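PDB 3QQW: putative citrate lyase from Ralstonia eutropha, which probably works as a magnesium-dependent lyase of the citrate lyase family, perhaps cleaving citramalyl-CoA, on a TIM-barrel scaffold. Local coordinates for residues A87-H90 and A96-Q99; I103-N106 and R111-Y114; E128-I133 and A165-I170; G186-A191 and A202-A207; M252-I255 and Q259-P262. One frame throughout, in Å; residues are numbered along the deposited sequence. Where two conformers were deposited one is given.

Followed from the N terminus, the five contacts close their loops in series, and none nests in or crosses another. Contact 1 closes the turn from strand 85-88 into helix 97-107; contact 2, on the far end of that helix, closes the turn back toward strand 115-117. The two meet where Ala87 packs on Ile104. Contact 3 closes the longest loop, joining helix 123-139 to the turn before strand 170-175, and its helix also touches contact 1. Contact 4 stands apart, its centre about 28 Å from that of contact 1, and fastens an excursion beside a neighbouring subunit. Contact 5 finishes the barrel's last strand, where Trp253 reaches Arg88 of contact 1.

Contact 1: A87-H90 and A96-Q99; sequences ARIH and AWRQ
Trp97 packs its CB against the carbonyl oxygen of His90. The two segments come close here: His90 O lies 3.3 Å from Trp97 CB. The indole itself is swung away from 87-90, because CG of Trp97 sits between the backbone N and the carbonyl carbon (chi1 80°). What reaches the ring from Ile89 is the end of its branch, which comes in at a slant and brings CD1 to 4.2 Å from Trp97 CE3. Arg98 CG lies over one face of the same indole, toward its rim, and CZ2 of Trp97 sits over the centre of the Arg98 guanidinium, 3.5 Å from its plane. Tyr132 of helix 123-139 meets the tryptophan ring nearly at right angles, and Arg98 forms a salt bridge with Glu128. On the other flank ND1 of the His90 imidazole comes within 4.1 Å of Ala96 CB; that nitrogen has its hydrogen-bond partner in Asp100, farther along the helix. The chemistry is therefore divided: apolar packing joins the end of strand 85-88 to the start of helix 97-107, while the polar hold on His90 comes from Asp100. Arg88, predicted to bind substrate, lies on the strand just before and takes no part in the packing.

Contact 2: I103-N106 and R111-Y114; sequences IIVN and RLAY
Within the beta-alpha-beta unit made of strand 85-88, helix 97-107 and strand 115-117, Leu112 of the returning chain packs against Ile104 and Val105 near the end of the helix. Leucine supplies a fork and the helix supplies two methyl groups. Both prongs of the fork engage Ile104: CG2 of Ile104 is 3.7 Å from Leu112 CD1 and 3.9 Å from Leu112 CD2. The second prong is shared, since Val105 CG2 also stands 3.9 Å from Leu112 CD2. In each pair the side chains cross at about a right angle, so that ends of branches meet and no long flanks are laid together. Leu112 extends its CG opposite the backbone nitrogen (chi1 -173°), and this carries the fork across to the helix. The neighbouring layers complete the surroundings: Ile75 of helix 64-76 touches Leu112, Val136 of helix 123-139 touches Val105, and Ile104 continues inward to Ala87 on the strand. The contact is purely apolar, with carbon meeting carbon. It packs the returning loop on the helix it has just left, in the alpha-to-beta connection of one beta-alpha unit of the TIM barrel.

Contact 3: E128-I133 and A165-I170; sequences EVIRYI and AELPNI
A type II beta turn from Leu167 to Ile170 faces one side of helix 123-139, with the CA atoms of Ile130 and Pro168 7.5 Å apart. Ile130 is the helix residue that makes the contact, and both its branches border the carbonyl oxygen of Pro168. CG2 is the closer, lying 3.4 Å from Pro168 O, and at 4.2 Å it also meets CG of the proline ring. The longer branch, with CG1 set opposite the carbonyl carbon (chi1 -74°) and extended onward, brings CD1 to 3.7 Å from Pro168 O and adds the two ends of the turn. There Ile130 CD1 has both Leu167 CB, at 3.9 Å, and Ile170 CG1, at 3.8 Å, near it. Ile170 meets it at about a right angle, its own CD1 lying equally near. Asn169 occupies the third position of the turn with positive phi, as type II turns commonly require. Its ND2 passes only loosely by the methyl CG2 of Ile130, 4.5 Å away. Leu167 also rests on Val126 and Ala127 of the same helix, and the backbone of Asn169 is hydrogen-bonded to that of Val148. The turn thus delivers the chain into strand 170-175 against an outer helix, as in the helix-to-strand connections of a beta/alpha-barrel.

Contact 4: G186-A191 and A202-A207; sequences GAIPAA and ALLVRA
Leu203 and Leu204, adjacent on helix 202-217, divide between them the single side chain that the preceding loop sends over, that of Ile188. Taken in order, the helix segment begins with Ala202, whose carbonyl receives the helical bond from Arg206 N at 3.1 Å and whose side chain packs on Phe247 of the second subunit. Leu203 comes next, touches the same Phe247 of the second subunit, and meets Ile188 most broadly. Its CD1 is 3.9 Å from Ile188 CG1 and the same distance from Ile188 CD1, while its CB lies 4.0 Å from Ile188 CD1, so the isoleucine branch runs at a slant along the leucine. Leu204 then meets it chiefly at the tip: CD2 touches Ile188 CD1 at 4.0 Å. The isoleucine can reach both because CG1 stands opposite its carbonyl carbon (chi1 -60°) and the chain beyond is extended, which drives CD1 toward the helix between the two leucines. Val181 of helix 177-182 touches both Ile188 and Leu204 and so joins this packing. Farther on, Arg206 turns to the second subunit, where NE forms a salt bridge with Asp210. Chemically, the contact consists of three aliphatic side chains within one chain, whereas several of the polar bonds at its borders run to the second subunit. The helix contributes the salt bridge, and the loop contributes the carbonyls of Gly186 and Ala187, which accept hydrogen bonds from Arg244 of that subunit; apolar packing within the chain thus adjoins polar bonds of the assembly interface.

Contact 5: M252-I255 and Q259-P262; sequences MWSI and QIQP
Ile255 and Gln259 are joined by the one direct hydrogen bond of this contact, from the backbone N of Ile255 to OE1 of the glutamine, 2.8 Å long. The bond is nearly straight, with 173° at the hydrogen. On the acceptor it makes 158° with the C=O direction, the donor being tilted 20° from the carbonyl plane. The glutamine chain runs extended beyond CG and so carries its amide from just ahead of Ile260 to the end of strand 251-254. The far side of that amide is also engaged: NE2 gives hydrogen bonds to the carbonyls of Cys227 and Asn229, which would fix its rotation.

A water adds a link from the same oxygen to a different strand atom. It donates to Trp253 O at 2.7 Å and, weakly, to Gln259 OE1 at 2.9 Å.

Van der Waals packing fills in the rest. Ser254 OG lies 3.6 Å from Gln259 CB and 3.7 Å from Ile260 CG1, but its hydrogen-bond partner is His27 on strand 25-29. CG1 of Ile255 skirts the glutamine oxygen at 3.5 Å. Ile260 also touches Cys25 and His27, so it lies over the seam where the last barrel strand meets the first.

The CB of Trp253 points away from 259-262, and its indole is hydrogen-bonded to Asp174 and lies next to Arg88 of the predicted substrate site. One amide oxygen, taking a short, straight bond from Ile255 N and weak ones from a water and from Tyr256 N, therefore ties the strand end to the residue that leads into the next helix.

Contact 1: A87-H90 and A96-Q99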
# COMPACT_ATOMS: atom_id res chain seq x y z
N ALA C 87 -18.33 0.73 -25.61
CA ALA C 87 -19.59 0.66 -24.89
C ALA C 87 -19.41 0.18 -23.47
O ALA C 87 -18.61 -0.72 -23.23
CB ALA C 87 -20.57 -0.25 -25.61
N ARG C 88 -20.15 0.75 -22.54
CA ARG C 88 -20.15 0.25 -21.17
C ARG C 88 -21.38 -0.61 -21.04
O ARG C 88 -22.49 -0.12 -21.18
CB ARG C 88 -20.10 1.36 -20.08
CG ARG C 88 -20.34 0.75 -18.70
CD ARG C 88 -20.00 1.56 -17.48
NE ARG C 88 -20.68 2.85 -17.42
CZ ARG C 88 -20.44 3.77 -16.49
NH1 ARG C 88 -19.59 3.53 -15.50
NH2 ARG C 88 -21.09 4.94 -16.54
N ILE C 89 -21.18 -1.90 -20.80
CA ILE C 89 -22.25 -2.87 -20.59
C ILE C 89 -22.62 -2.84 -19.11
O ILE C 89 -21.98 -2.16 -18.34
CB ILE C 89 -21.74 -4.28 -21.08
CG1 ILE C 89 -20.56 -4.80 -20.18
CG2 ILE C 89 -21.35 -4.20 -22.59
CD1 ILE C 89 -20.17 -6.26 -20.35
N HIS C 90 -23.63 -3.58 -18.71
CA HIS C 90 -24.07 -3.71 -17.33
C HIS C 90 -23.05 -4.56 -16.52
O HIS C 90 -22.25 -5.29 -17.10
CB HIS C 90 -25.48 -4.33 -17.28
CG HIS C 90 -26.55 -3.38 -17.75
ND1 HIS C 90 -26.91 -3.29 -19.10
CD2 HIS C 90 -27.28 -2.48 -17.05
CE1 HIS C 90 -27.85 -2.37 -19.16
NE2 HIS C 90 -28.11 -1.86 -17.95
N ALA C 96 -28.61 -8.41 -17.68
CA ALA C 96 -28.51 -8.02 -19.08
C ALA C 96 -27.07 -7.94 -19.63
O ALA C 96 -26.93 -7.68 -20.82
CB ALA C 96 -29.21 -6.67 -19.28
N TRP C 97 -26.04 -8.20 -18.82
CA TRP C 97 -24.66 -8.01 -19.30
C TRP C 97 -24.30 -8.88 -20.51
O TRP C 97 -23.69 -8.36 -21.44
CB TRP C 97 -23.59 -8.12 -18.17
CG TRP C 97 -23.18 -9.51 -17.74
CD1 TRP C 97 -23.57 -10.15 -16.61
CD2 TRP C 97 -22.17 -10.33 -18.35
NE1 TRP C 97 -22.90 -11.35 -16.49
CE2 TRP C 97 -22.04 -11.49 -17.55
CE3 TRP C 97 -21.38 -10.23 -19.52
CZ2 TRP C 97 -21.17 -12.55 -17.88
CZ3 TRP C 97 -20.54 -11.29 -19.86
CH2 TRP C 97 -20.44 -12.43 -19.04
N ARG C 98 -24.69 -10.17 -20.53
CA ARG C 98 -24.41 -11.08 -21.65
C ARG C 98 -25.15 -10.64 -22.91
O ARG C 98 -24.57 -10.62 -23.99
CB ARG C 98 -24.79 -12.52 -21.29
CG ARG C 98 -23.81 -13.17 -20.35
CD ARG C 98 -24.23 -14.58 -20.05
NE ARG C 98 -23.09 -15.38 -19.63
CZ ARG C 98 -22.78 -15.63 -18.36
NH1 ARG C 98 -23.54 -15.16 -17.38
NH2 ARG C 98 -21.71 -16.36 -18.07
N GLN C 99 -26.42 -10.24 -22.74
CA GLN C 99 -27.28 -9.71 -23.80
C GLN C 99 -26.66 -8.44 -24.40
O GLN C 99 -26.64 -8.31 -25.62
CB GLN C 99 -28.69 -9.45 -23.26
CG GLN C 99 -29.68 -8.99 -24.33
CD GLN C 99 -31.04 -8.75 -23.73
OE1 GLN C 99 -31.34 -7.66 -23.24
NE2 GLN C 99 -31.88 -9.78 -23.74

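Contact 2: I103-N106 and R111-Y114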
# COMPACT_ATOMS: atom_id res chain seq x y z
N ILE C 103 -25.60 -8.32 -28.33
CA ILE C 103 -26.13 -7.28 -29.21
C ILE C 103 -25.04 -6.35 -29.74
O ILE C 103 -24.99 -6.10 -30.95
CB ILE C 103 -27.27 -6.47 -28.51
CG1 ILE C 103 -28.49 -7.38 -28.20
CG2 ILE C 103 -27.69 -5.28 -29.35
CD1 ILE C 103 -29.48 -6.76 -27.20
N ILE C 104 -24.18 -5.82 -28.85
CA ILE C 104 -23.16 -4.86 -29.24
C ILE C 104 -22.03 -5.52 -30.08
O ILE C 104 -21.70 -5.00 -31.13
CB ILE C 104 -22.62 -4.05 -28.04
CG1 ILE C 104 -23.79 -3.23 -27.43
CG2 ILE C 104 -21.47 -3.11 -28.46
CD1 ILE C 104 -23.56 -2.73 -26.00
N VAL C 105 -21.50 -6.66 -29.66
CA VAL C 105 -20.42 -7.28 -30.42
C VAL C 105 -20.91 -7.72 -31.80
O VAL C 105 -20.28 -7.36 -32.80
CB VAL C 105 -19.69 -8.41 -29.65
CG1 VAL C 105 -18.67 -9.11 -30.55
CG2 VAL C 105 -18.98 -7.86 -28.40
N ASN C 106 -22.07 -8.41 -31.87
CA ASN C 106 -22.60 -8.86 -33.15
C ASN C 106 -23.08 -7.71 -34.03
O ASN C 106 -23.06 -7.84 -35.27
CB ASN C 106 -23.71 -9.89 -32.96
CG ASN C 106 -23.20 -11.19 -32.39
OD1 ASN C 106 -22.28 -11.80 -32.91
ND2 ASN C 106 -23.80 -11.64 -31.29
N ARG C 111 -16.55 -2.38 -35.71
CA ARG C 111 -16.02 -1.06 -35.38
C ARG C 111 -15.88 -0.83 -33.87
O ARG C 111 -15.27 0.16 -33.48
CB ARG C 111 -16.88 0.04 -36.03
CG ARG C 111 -16.87 -0.02 -37.58
CD ARG C 111 -17.58 1.15 -38.26
NE ARG C 111 -16.94 2.47 -38.17
CZ ARG C 111 -15.62 2.73 -38.13
NH1 ARG C 111 -14.74 1.73 -38.10
NH2 ARG C 111 -15.19 3.98 -38.09
N LEU C 112 -16.37 -1.77 -33.02
CA LEU C 112 -16.31 -1.66 -31.56
C LEU C 112 -14.88 -1.49 -31.07
O LEU C 112 -14.04 -2.34 -31.34
CB LEU C 112 -16.98 -2.88 -30.92
CG LEU C 112 -17.17 -2.86 -29.38
CD1 LEU C 112 -18.06 -1.71 -28.91
CD2 LEU C 112 -17.74 -4.17 -28.94
N ALA C 113 -14.60 -0.35 -30.41
CA ALA C 113 -13.25 -0.01 -29.96
C ALA C 113 -12.87 -0.77 -28.68
O ALA C 113 -11.72 -1.17 -28.52
CB ALA C 113 -13.13 1.49 -29.73
N TYR C 114 -13.84 -0.95 -27.76
CA TYR C 114 -13.66 -1.60 -26.46
C TYR C 114 -14.99 -1.82 -25.76
O TYR C 114 -16.01 -1.21 -26.12
CB TYR C 114 -12.73 -0.77 -25.53
CG TYR C 114 -13.18 0.66 -25.35
CD1 TYR C 114 -14.09 1.00 -24.35
CD2 TYR C 114 -12.70 1.67 -26.18
CE1 TYR C 114 -14.54 2.32 -24.20
CE2 TYR C 114 -13.15 2.98 -26.05
CZ TYR C 114 -14.07 3.30 -25.06
OH TYR C 114 -14.48 4.60 -24.91

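Contact 3: E128-I133 and A165-I170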
# COMPACT_ATOMS: atom_id res chain seq x y z
N GLU C 128 -14.64 -14.06 -16.30
CA GLU C 128 -15.86 -14.64 -16.90
C GLU C 128 -16.40 -13.76 -18.02
O GLU C 128 -16.76 -14.28 -19.08
CB GLU C 128 -16.93 -14.84 -15.81
CG GLU C 128 -18.24 -15.50 -16.25
CD GLU C 128 -19.42 -15.33 -15.30
OE1 GLU C 128 -19.40 -14.40 -14.46
OE2 GLU C 128 -20.39 -16.12 -15.42
N VAL C 129 -16.43 -12.44 -17.79
CA VAL C 129 -16.94 -11.45 -18.73
C VAL C 129 -16.00 -11.39 -19.94
O VAL C 129 -16.48 -11.37 -21.07
CB VAL C 129 -17.13 -10.06 -18.03
CG1 VAL C 129 -17.56 -9.00 -19.03
CG2 VAL C 129 -18.14 -10.15 -16.88
N ILE C 130 -14.67 -11.39 -19.70
CA ILE C 130 -13.66 -11.32 -20.76
C ILE C 130 -13.74 -12.56 -21.68
O ILE C 130 -13.70 -12.43 -22.92
CB ILE C 130 -12.24 -11.12 -20.17
CG1 ILE C 130 -12.08 -9.70 -19.67
CG2 ILE C 130 -11.14 -11.49 -21.18
CD1 ILE C 130 -10.91 -9.58 -18.73
N ARG C 131 -13.87 -13.74 -21.05
CA ARG C 131 -14.01 -15.03 -21.72
C ARG C 131 -15.28 -15.01 -22.60
O ARG C 131 -15.26 -15.50 -23.72
CB ARG C 131 -14.07 -16.12 -20.64
CG ARG C 131 -14.09 -17.57 -21.11
CD ARG C 131 -13.78 -18.50 -19.94
NE ARG C 131 -14.86 -18.59 -18.94
CZ ARG C 131 -14.76 -18.20 -17.67
NH1 ARG C 131 -13.63 -17.69 -17.21
NH2 ARG C 131 -15.79 -18.31 -16.86
N TYR C 132 -16.39 -14.45 -22.06
CA TYR C 132 -17.66 -14.39 -22.77
C TYR C 132 -17.56 -13.45 -23.98
O TYR C 132 -17.99 -13.83 -25.06
CB TYR C 132 -18.82 -13.99 -21.84
CG TYR C 132 -20.17 -14.13 -22.53
CD1 TYR C 132 -20.75 -15.38 -22.70
CD2 TYR C 132 -20.82 -13.02 -23.07
CE1 TYR C 132 -21.95 -15.52 -23.39
CE2 TYR C 132 -22.02 -13.15 -23.75
CZ TYR C 132 -22.58 -14.40 -23.92
OH TYR C 132 -23.77 -14.53 -24.59
N ILE C 133 -16.95 -12.26 -23.81
CA ILE C 133 -16.71 -11.27 -24.88
C ILE C 133 -15.87 -11.93 -25.98
O ILE C 133 -16.23 -11.81 -27.14
CB ILE C 133 -16.04 -9.97 -24.33
CG1 ILE C 133 -16.98 -9.22 -23.34
CG2 ILE C 133 -15.59 -9.02 -25.44
CD1 ILE C 133 -16.26 -8.17 -22.46
N ALA C 165 -5.45 -7.19 -13.41
CA ALA C 165 -4.49 -6.61 -14.36
C ALA C 165 -3.73 -7.67 -15.19
O ALA C 165 -3.20 -7.35 -16.26
CB ALA C 165 -3.50 -5.73 -13.62
N GLU C 166 -3.71 -8.92 -14.75
CA GLU C 166 -3.05 -9.99 -15.46
C GLU C 166 -3.95 -10.67 -16.47
O GLU C 166 -3.45 -11.47 -17.27
CB GLU C 166 -2.51 -11.02 -14.45
CG GLU C 166 -1.22 -10.53 -13.81
CD GLU C 166 -0.12 -11.55 -13.78
OE1 GLU C 166 -0.19 -12.54 -14.56
OE2 GLU C 166 0.89 -11.30 -13.08
N LEU C 167 -5.27 -10.36 -16.45
CA LEU C 167 -6.24 -10.97 -17.33
C LEU C 167 -6.05 -10.50 -18.78
O LEU C 167 -5.55 -9.40 -18.99
CB LEU C 167 -7.67 -10.70 -16.85
CG LEU C 167 -8.04 -11.39 -15.53
CD1 LEU C 167 -9.37 -10.89 -15.02
CD2 LEU C 167 -8.06 -12.91 -15.69
N PRO C 168 -6.37 -11.36 -19.78
CA PRO C 168 -6.13 -10.98 -21.18
C PRO C 168 -7.05 -9.91 -21.73
O PRO C 168 -8.21 -9.79 -21.32
CB PRO C 168 -6.36 -12.31 -21.95
CG PRO C 168 -7.31 -13.09 -21.09
CD PRO C 168 -6.90 -12.75 -19.68
N ASN C 169 -6.54 -9.17 -22.71
CA ASN C 169 -7.24 -8.14 -23.48
C ASN C 169 -7.67 -6.91 -22.69
O ASN C 169 -8.44 -6.12 -23.21
CB ASN C 169 -8.44 -8.72 -24.25
CG ASN C 169 -8.07 -9.94 -25.06
OD1 ASN C 169 -6.97 -10.05 -25.61
ND2 ASN C 169 -8.96 -10.92 -25.08
N ILE C 170 -7.14 -6.70 -21.49
CA ILE C 170 -7.43 -5.47 -20.73
C ILE C 170 -6.44 -4.43 -21.21
O ILE C 170 -5.23 -4.69 -21.28
CB ILE C 170 -7.41 -5.67 -19.19
CG1 ILE C 170 -8.48 -6.71 -18.76
CG2 ILE C 170 -7.60 -4.33 -18.41
CD1 ILE C 170 -8.40 -7.09 -17.29

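Contact 4: G186-A191 and A202-A207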
# COMPACT_ATOMS: atom_id res chain seq x y z
N GLY C 186 -20.44 4.55 4.71
CA GLY C 186 -20.31 5.93 5.17
C GLY C 186 -19.00 6.33 5.83
O GLY C 186 -18.94 7.43 6.37
N ALA C 187 -17.95 5.47 5.80
CA ALA C 187 -16.67 5.77 6.46
C ALA C 187 -15.85 6.80 5.69
O ALA C 187 -14.97 7.46 6.27
CB ALA C 187 -15.85 4.52 6.64
N ILE C 188 -16.12 6.92 4.37
CA ILE C 188 -15.49 7.94 3.53
C ILE C 188 -16.52 9.06 3.38
O ILE C 188 -17.59 8.81 2.83
CB ILE C 188 -14.96 7.40 2.18
CG1 ILE C 188 -13.91 6.28 2.40
CG2 ILE C 188 -14.42 8.55 1.33
CD1 ILE C 188 -13.44 5.56 1.14
N PRO C 189 -16.24 10.28 3.91
CA PRO C 189 -17.24 11.36 3.81
C PRO C 189 -17.40 11.87 2.38
O PRO C 189 -16.54 11.62 1.54
CB PRO C 189 -16.69 12.45 4.73
CG PRO C 189 -15.24 12.18 4.87
CD PRO C 189 -15.02 10.71 4.62
N ALA C 190 -18.52 12.56 2.10
CA ALA C 190 -18.88 13.11 0.80
C ALA C 190 -17.85 14.11 0.28
O ALA C 190 -17.59 14.14 -0.92
CB ALA C 190 -20.25 13.77 0.87
N ALA C 191 -17.24 14.89 1.20
CA ALA C 191 -16.19 15.88 0.89
C ALA C 191 -14.95 15.27 0.21
O ALA C 191 -14.22 15.97 -0.50
CB ALA C 191 -15.77 16.60 2.16
N ALA C 202 -6.71 8.95 2.83
CA ALA C 202 -5.83 7.78 2.92
C ALA C 202 -6.36 6.56 2.16
O ALA C 202 -5.56 5.91 1.48
CB ALA C 202 -5.61 7.42 4.38
N LEU C 203 -7.68 6.28 2.23
CA LEU C 203 -8.26 5.14 1.54
C LEU C 203 -8.33 5.36 0.03
O LEU C 203 -8.21 4.40 -0.73
CB LEU C 203 -9.65 4.81 2.08
CG LEU C 203 -9.74 4.35 3.56
CD1 LEU C 203 -11.15 3.99 3.92
CD2 LEU C 203 -8.79 3.19 3.87
N LEU C 204 -8.50 6.63 -0.39
CA LEU C 204 -8.61 6.96 -1.81
C LEU C 204 -7.23 7.01 -2.44
O LEU C 204 -7.05 6.48 -3.54
CB LEU C 204 -9.39 8.27 -1.98
CG LEU C 204 -10.83 8.19 -1.44
CD1 LEU C 204 -11.56 9.48 -1.63
CD2 LEU C 204 -11.62 7.02 -2.10
N VAL C 205 -6.23 7.54 -1.71
CA VAL C 205 -4.83 7.58 -2.16
C VAL C 205 -4.38 6.15 -2.38
O VAL C 205 -3.85 5.85 -3.43
CB VAL C 205 -3.89 8.34 -1.17
CG1 VAL C 205 -2.43 8.22 -1.58
CG2 VAL C 205 -4.27 9.81 -1.07
N ARG C 206 -4.66 5.28 -1.40
CA ARG C 206 -4.32 3.86 -1.38
C ARG C 206 -4.96 3.14 -2.57
O ARG C 206 -4.26 2.43 -3.29
CB ARG C 206 -4.76 3.25 -0.04
CG ARG C 206 -4.53 1.77 0.06
CD ARG C 206 -5.20 1.19 1.28
NE ARG C 206 -4.94 -0.25 1.36
CZ ARG C 206 -5.63 -1.17 0.71
NH1 ARG C 206 -6.67 -0.83 -0.04
NH2 ARG C 206 -5.32 -2.45 0.85
N ALA C 207 -6.25 3.33 -2.77
CA ALA C 207 -7.00 2.71 -3.85
C ALA C 207 -6.48 3.17 -5.23
O ALA C 207 -6.13 2.34 -6.07
CB ALA C 207 -8.47 3.05 -3.71

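Contact 5: M252-I255 and Q259-P262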
# COMPACT_ATOMS: atom_id res chain seq x y z
N MSE C 252 -8.50 10.00 -18.50
CA MSE C 252 -9.54 10.46 -17.60
C MSE C 252 -10.85 10.52 -18.32
O MSE C 252 -10.91 10.97 -19.47
CB MSE C 252 -9.19 11.85 -17.05
CG MSE C 252 -10.03 12.24 -15.86
SE MSE C 252 -9.30 13.81 -15.08
CE MSE C 252 -10.94 14.57 -14.35
N TRP C 253 -11.91 10.15 -17.61
CA TRP C 253 -13.27 10.20 -18.11
C TRP C 253 -13.79 11.63 -18.23
O TRP C 253 -13.41 12.50 -17.45
CB TRP C 253 -14.19 9.40 -17.19
CG TRP C 253 -14.07 7.91 -17.29
CD1 TRP C 253 -13.05 7.20 -17.86
CD2 TRP C 253 -15.00 6.94 -16.79
NE1 TRP C 253 -13.31 5.85 -17.77
CE2 TRP C 253 -14.51 5.66 -17.12
CE3 TRP C 253 -16.26 7.04 -16.16
CZ2 TRP C 253 -15.19 4.48 -16.79
CZ3 TRP C 253 -16.94 5.87 -15.84
CH2 TRP C 253 -16.40 4.61 -16.13
N SER C 254 -14.71 11.83 -19.15
CA SER C 254 -15.42 13.08 -19.37
C SER C 254 -16.92 12.80 -19.41
O SER C 254 -17.34 11.80 -20.01
CB SER C 254 -14.96 13.72 -20.67
OG SER C 254 -15.85 14.75 -21.06
N ILE C 255 -17.73 13.67 -18.81
CA ILE C 255 -19.19 13.53 -18.83
C ILE C 255 -19.85 14.75 -19.47
O ILE C 255 -21.05 14.75 -19.69
CB ILE C 255 -19.80 13.22 -17.45
CG1 ILE C 255 -19.24 14.15 -16.34
CG2 ILE C 255 -19.67 11.72 -17.15
CD1 ILE C 255 -20.02 14.15 -15.00
N GLN C 259 -15.19 19.38 -20.82
CA GLN C 259 -14.12 18.72 -20.05
C GLN C 259 -13.03 18.11 -20.94
O GLN C 259 -11.91 17.92 -20.46
CB GLN C 259 -14.67 17.60 -19.15
CG GLN C 259 -15.77 18.05 -18.20
CD GLN C 259 -16.18 17.01 -17.21
OE1 GLN C 259 -16.40 15.85 -17.55
NE2 GLN C 259 -16.37 17.42 -15.98
N ILE C 260 -13.34 17.83 -22.23
CA ILE C 260 -12.45 17.14 -23.17
C ILE C 260 -11.12 17.88 -23.37
O ILE C 260 -10.08 17.31 -23.02
CB ILE C 260 -13.16 16.82 -24.52
CG1 ILE C 260 -14.36 15.88 -24.27
CG2 ILE C 260 -12.15 16.21 -25.55
CD1 ILE C 260 -15.30 15.67 -25.41
N GLN C 261 -11.13 19.10 -23.94
CA GLN C 261 -9.91 19.84 -24.20
C GLN C 261 -9.08 20.05 -22.91
O GLN C 261 -7.90 19.70 -22.96
CB GLN C 261 -10.19 21.16 -24.93
CG GLN C 261 -9.30 21.37 -26.16
CD GLN C 261 -9.57 20.41 -27.29
OE1 GLN C 261 -10.64 20.41 -27.89
NE2 GLN C 261 -8.59 19.58 -27.60
N PRO C 262 -9.63 20.46 -21.73
CA PRO C 262 -8.77 20.57 -20.52
C PRO C 262 -8.11 19.23 -20.12
O PRO C 262 -6.96 19.25 -19.71
CB PRO C 262 -9.74 21.03 -19.42
CG PRO C 262 -10.86 21.67 -20.15
CD PRO C 262 -11.00 20.93 -21.45
O HOH W 1 -14.00 14.84 -16.22